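Local coordinates for protein DyP-type peroxidase (PDB 6FSK) that binds heme b and, as a DyP-type peroxidase, probably uses peroxide to oxidise dyes and, at a non-canonical site, Mn(II), at residues T22-V28 with I166-V172. The protein carries 1 engineered substitution. Numbering follows the deposited sequence.
Sequences TYFFFDV and ISEVTHV
Phe24 and Glu168 meet across the two strands, with the methylenes of the glutamate lying against the far end of the ring: CB of Glu168 is 3.6 Å from CE1 of Phe24. The glutamate suits this partly exposed place because its methylenes pack obliquely on CE1 and CZ of Phe24 while its carboxylate reaches on to His171. With CG anti to the backbone N (chi1 176°) and the chain extended, OE2 of Glu168 accepts a hydrogen bond from ND1 of His171 at 2.7 Å, met on the carboxylate's syn side but 26° out of its plane, while OE2 stays within 3° of the imidazole plane. Replacing this glutamate by an alanine is likely to bare part of the Phe24 ring and leave ND1 of His171 without the carboxylate that helps hold its ring. At the edge of the Phe24 ring, CD1 of Ile166 touches CE2 at 3.9 Å. Between Phe25 and Phe26 the register slips by one in a classic beta bulge: Val169 and Thr170 both face Phe25, whose O accepts from N of Val169 (2.8 Å). Strand 166-175 is an outermost strand of the chain's eight-stranded antiparallel sheet, next to 20-28; with 134-140 and 74-80 they make its ferredoxin-like half. On the face carrying Tyr23, Phe25 and Val172, CG2 of Val172 fits between CB of Tyr23 (3.8 Å) and the Phe25 ring edge, where a short branched side chain suits two bulky neighbours. Further out, Phe137 and Leu381 pack on Tyr23.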
ATOM      1  N   THR A  22       9.498   5.698 -11.501  1.00 10.45           N
ATOM      2  CA  THR A  22      10.634   4.838 -11.323  1.00 11.10           C
ATOM      3  C   THR A  22      11.162   4.897  -9.902  1.00 10.33           C
ATOM      4  O   THR A  22      11.406   5.975  -9.357  1.00 11.72           O
ATOM      5  CB  THR A  22      11.719   5.169 -12.328  1.00 11.12           C
ATOM      6  OG1 THR A  22      11.213   4.875 -13.641  1.00 12.42           O
ATOM      7  CG2 THR A  22      12.963   4.366 -12.072  1.00 13.17           C
ATOM      8  N   TYR A  23      11.397   3.700  -9.337  1.00  9.28           N
ATOM      9  CA  TYR A  23      12.013   3.525  -8.044  1.00 10.25           C
ATOM     10  C   TYR A  23      13.452   3.032  -8.253  1.00 10.88           C
ATOM     11  O   TYR A  23      13.640   1.929  -8.808  1.00 10.82           O
ATOM     12  CB  TYR A  23      11.252   2.611  -7.115  1.00  9.47           C
ATOM     13  CG  TYR A  23       9.900   3.082  -6.690  1.00 10.58           C
ATOM     14  CD1 TYR A  23       8.787   2.846  -7.463  1.00 11.78           C
ATOM     15  CD2 TYR A  23       9.750   3.760  -5.449  1.00 10.34           C
ATOM     16  CE1 TYR A  23       7.513   3.272  -7.069  1.00 12.51           C
ATOM     17  CE2 TYR A  23       8.514   4.226  -5.051  1.00 11.08           C
ATOM     18  CZ  TYR A  23       7.395   3.968  -5.851  1.00 10.95           C
ATOM     19  OH  TYR A  23       6.142   4.439  -5.373  1.00 13.23           O
ATOM     20  N   PHE A  24      14.415   3.870  -7.876  1.00 10.06           N
ATOM     21  CA  PHE A  24      15.826   3.593  -8.040  1.00 10.74           C
ATOM     22  C   PHE A  24      16.435   3.219  -6.672  1.00 10.21           C
ATOM     23  O   PHE A  24      16.602   4.061  -5.749  1.00 11.49           O
ATOM     24  CB  PHE A  24      16.519   4.808  -8.648  1.00 11.03           C
ATOM     25  CG  PHE A  24      17.995   4.682  -8.843  1.00 12.21           C
ATOM     26  CD1 PHE A  24      18.435   4.048 -10.022  1.00 13.45           C
ATOM     27  CD2 PHE A  24      18.924   5.130  -7.883  1.00 12.24           C
ATOM     28  CE1 PHE A  24      19.831   3.921 -10.251  1.00 16.18           C
ATOM     29  CE2 PHE A  24      20.335   4.987  -8.112  1.00 15.07           C
ATOM     30  CZ  PHE A  24      20.736   4.383  -9.278  1.00 13.34           C
ATOM     31  N   PHE A  25      16.762   1.938  -6.504  1.00 10.53           N
ATOM     32  CA  PHE A  25      17.266   1.403  -5.242  1.00 10.50           C
ATOM     33  C   PHE A  25      18.803   1.376  -5.251  1.00 11.68           C
ATOM     34  O   PHE A  25      19.401   0.915  -6.212  1.00 12.91           O
ATOM     35  CB  PHE A  25      16.727   0.002  -4.982  1.00 10.01           C
ATOM     36  CG  PHE A  25      15.227  -0.061  -4.937  1.00 10.31           C
ATOM     37  CD1 PHE A  25      14.593   0.245  -3.762  1.00 11.35           C
ATOM     38  CD2 PHE A  25      14.464  -0.448  -6.007  1.00 10.44           C
ATOM     39  CE1 PHE A  25      13.182   0.176  -3.664  1.00 10.84           C
ATOM     40  CE2 PHE A  25      13.058  -0.480  -5.917  1.00 10.45           C
ATOM     41  CZ  PHE A  25      12.440  -0.145  -4.760  1.00 10.46           C
ATOM     42  N   PHE A  26      19.415   1.949  -4.218  1.00 11.77           N
ATOM     43  CA  PHE A  26      20.848   2.179  -4.230  1.00 11.99           C
ATOM     44  C   PHE A  26      21.500   1.755  -2.954  1.00 11.36           C
ATOM     45  O   PHE A  26      20.873   1.580  -1.851  1.00 11.46           O
ATOM     46  CB  PHE A  26      21.129   3.648  -4.540  1.00 12.87           C
ATOM     47  CG  PHE A  26      20.707   4.599  -3.437  1.00 12.37           C
ATOM     48  CD1 PHE A  26      21.550   4.945  -2.423  1.00 12.42           C
ATOM     49  CD2 PHE A  26      19.483   5.208  -3.481  1.00 12.68           C
ATOM     50  CE1 PHE A  26      21.151   5.836  -1.456  1.00 14.02           C
ATOM     51  CE2 PHE A  26      19.066   6.072  -2.527  1.00 13.13           C
ATOM     52  CZ  PHE A  26      19.900   6.394  -1.507  1.00 13.18           C
ATOM     53  N   ASP A  27      22.834   1.586  -3.053  1.00 12.53           N
ATOM     54  CA  ASP A  27      23.741   1.453  -1.915  1.00 13.91           C
ATOM     55  C   ASP A  27      24.672   2.672  -1.950  1.00 14.08           C
ATOM     56  O   ASP A  27      24.941   3.255  -2.993  1.00 15.43           O
ATOM     57  CB  ASP A  27      24.597   0.248  -1.954  1.00 14.66           C
ATOM     58  CG  ASP A  27      23.873  -0.996  -1.755  1.00 17.36           C
ATOM     59  OD1 ASP A  27      22.860  -1.047  -0.971  1.00 16.95           O
ATOM     60  OD2 ASP A  27      24.300  -2.024  -2.403  1.00 20.76           O
ATOM     61  N   VAL A  28      25.006   3.142  -0.739  1.00 14.37           N
ATOM     62  CA  VAL A  28      25.990   4.211  -0.513  1.00 16.08           C
ATOM     63  C   VAL A  28      27.345   3.569  -0.536  1.00 15.98           C
ATOM     64  O   VAL A  28      27.604   2.677   0.261  1.00 15.91           O
ATOM     65  CB  VAL A  28      25.769   4.909   0.853  1.00 15.83           C
ATOM     66  CG1 VAL A  28      26.848   6.008   1.024  1.00 16.61           C
ATOM     67  CG2 VAL A  28      24.391   5.589   0.864  1.00 17.97           C
ATOM     68  N   ILE A 166      27.083   6.491  -4.936  1.00 14.96           N
ATOM     69  CA  ILE A 166      26.131   5.398  -4.720  1.00 14.44           C
ATOM     70  C   ILE A 166      26.253   4.430  -5.889  1.00 15.57           C
ATOM     71  O   ILE A 166      26.726   4.812  -6.982  1.00 15.77           O
ATOM     72  CB  ILE A 166      24.683   5.929  -4.646  1.00 15.16           C
ATOM     73  CG1 ILE A 166      24.129   6.509  -5.980  1.00 13.80           C
ATOM     74  CG2 ILE A 166      24.516   6.929  -3.482  1.00 15.93           C
ATOM     75  CD1 ILE A 166      22.784   7.171  -5.981  1.00 15.76           C
ATOM     76  N   SER A 167      25.643   3.260  -5.720  1.00 14.50           N
ATOM     77  CA  SER A 167      25.516   2.350  -6.844  1.00 15.24           C
ATOM     78  C   SER A 167      24.117   1.803  -6.930  1.00 14.50           C
ATOM     79  O   SER A 167      23.439   1.696  -5.888  1.00 14.80           O
ATOM     80  CB  SER A 167      26.514   1.292  -6.551  1.00 17.12           C
ATOM     81  OG  SER A 167      26.132  -0.003  -6.742  0.50 20.17           O
ATOM     82  N   GLU A 168      23.686   1.536  -8.147  1.00 13.11           N
ATOM     83  CA  GLU A 168      22.355   0.971  -8.401  1.00 13.31           C
ATOM     84  C   GLU A 168      22.338  -0.479  -7.932  1.00 13.77           C
ATOM     85  O   GLU A 168      23.192  -1.298  -8.338  1.00 13.06           O
ATOM     86  CB  GLU A 168      21.979   1.064  -9.886  1.00 14.03           C
ATOM     87  CG  GLU A 168      20.622   0.366 -10.099  1.00 14.76           C
ATOM     88  CD  GLU A 168      20.105   0.465 -11.564  1.00 18.65           C
ATOM     89  OE1 GLU A 168      20.712   1.096 -12.462  1.00 23.23           O
ATOM     90  OE2 GLU A 168      19.026  -0.097 -11.795  1.00 18.62           O
ATOM     91  N   VAL A 169      21.345  -0.832  -7.092  1.00 11.76           N
ATOM     92  CA  VAL A 169      21.028  -2.209  -6.767  1.00 12.05           C
ATOM     93  C   VAL A 169      20.118  -2.731  -7.896  1.00 12.89           C
ATOM     94  O   VAL A 169      20.335  -3.819  -8.443  1.00 12.96           O
ATOM     95  CB  VAL A 169      20.413  -2.371  -5.354  1.00 12.40           C
ATOM     96  CG1 VAL A 169      19.968  -3.824  -5.184  1.00 13.03           C
ATOM     97  CG2 VAL A 169      21.472  -1.976  -4.293  1.00 13.45           C
ATOM     98  N   THR A 170      19.028  -2.017  -8.120  1.00 11.10           N
ATOM     99  CA  THR A 170      18.106  -2.288  -9.169  1.00 11.47           C
ATOM    100  C   THR A 170      17.163  -1.135  -9.309  1.00 10.61           C
ATOM    101  O   THR A 170      17.227  -0.111  -8.504  1.00 11.25           O
ATOM    102  CB  THR A 170      17.287  -3.602  -8.980  1.00 11.62           C
ATOM    103  OG1 THR A 170      16.660  -3.931 -10.236  1.00 13.93           O
ATOM    104  CG2 THR A 170      16.225  -3.396  -7.873  1.00 13.01           C
ATOM    105  N   HIS A 171      16.316  -1.148 -10.335  1.00 10.79           N
ATOM    106  CA  HIS A 171      15.250  -0.129 -10.410  1.00 11.00           C
ATOM    107  C   HIS A 171      13.992  -0.841 -10.910  1.00 11.75           C
ATOM    108  O   HIS A 171      14.076  -1.869 -11.613  1.00 11.65           O
ATOM    109  CB  HIS A 171      15.585   1.126 -11.257  1.00 12.53           C
ATOM    110  CG  HIS A 171      15.708   0.893 -12.725  1.00 12.73           C
ATOM    111  ND1 HIS A 171      16.890   0.535 -13.342  1.00 16.20           N
ATOM    112  CD2 HIS A 171      14.817   1.070 -13.707  1.00 15.50           C
ATOM    113  CE1 HIS A 171      16.684   0.446 -14.643  1.00 16.91           C
ATOM    114  NE2 HIS A 171      15.463   0.839 -14.893  1.00 15.70           N
ATOM    115  N   VAL A 172      12.841  -0.333 -10.520  1.00 10.75           N
ATOM    116  CA  VAL A 172      11.564  -0.800 -11.013  1.00 11.71           C
ATOM    117  C   VAL A 172      10.721   0.346 -11.560  1.00 13.49           C
ATOM    118  O   VAL A 172      10.868   1.490 -11.121  1.00 13.20           O
ATOM    119  CB  VAL A 172      10.790  -1.585  -9.933  1.00 13.94           C
ATOM    120  CG1 VAL A 172      11.533  -2.778  -9.401  1.00 15.44           C
ATOM    121  CG2 VAL A 172      10.391  -0.680  -8.802  1.00 14.57           C
TER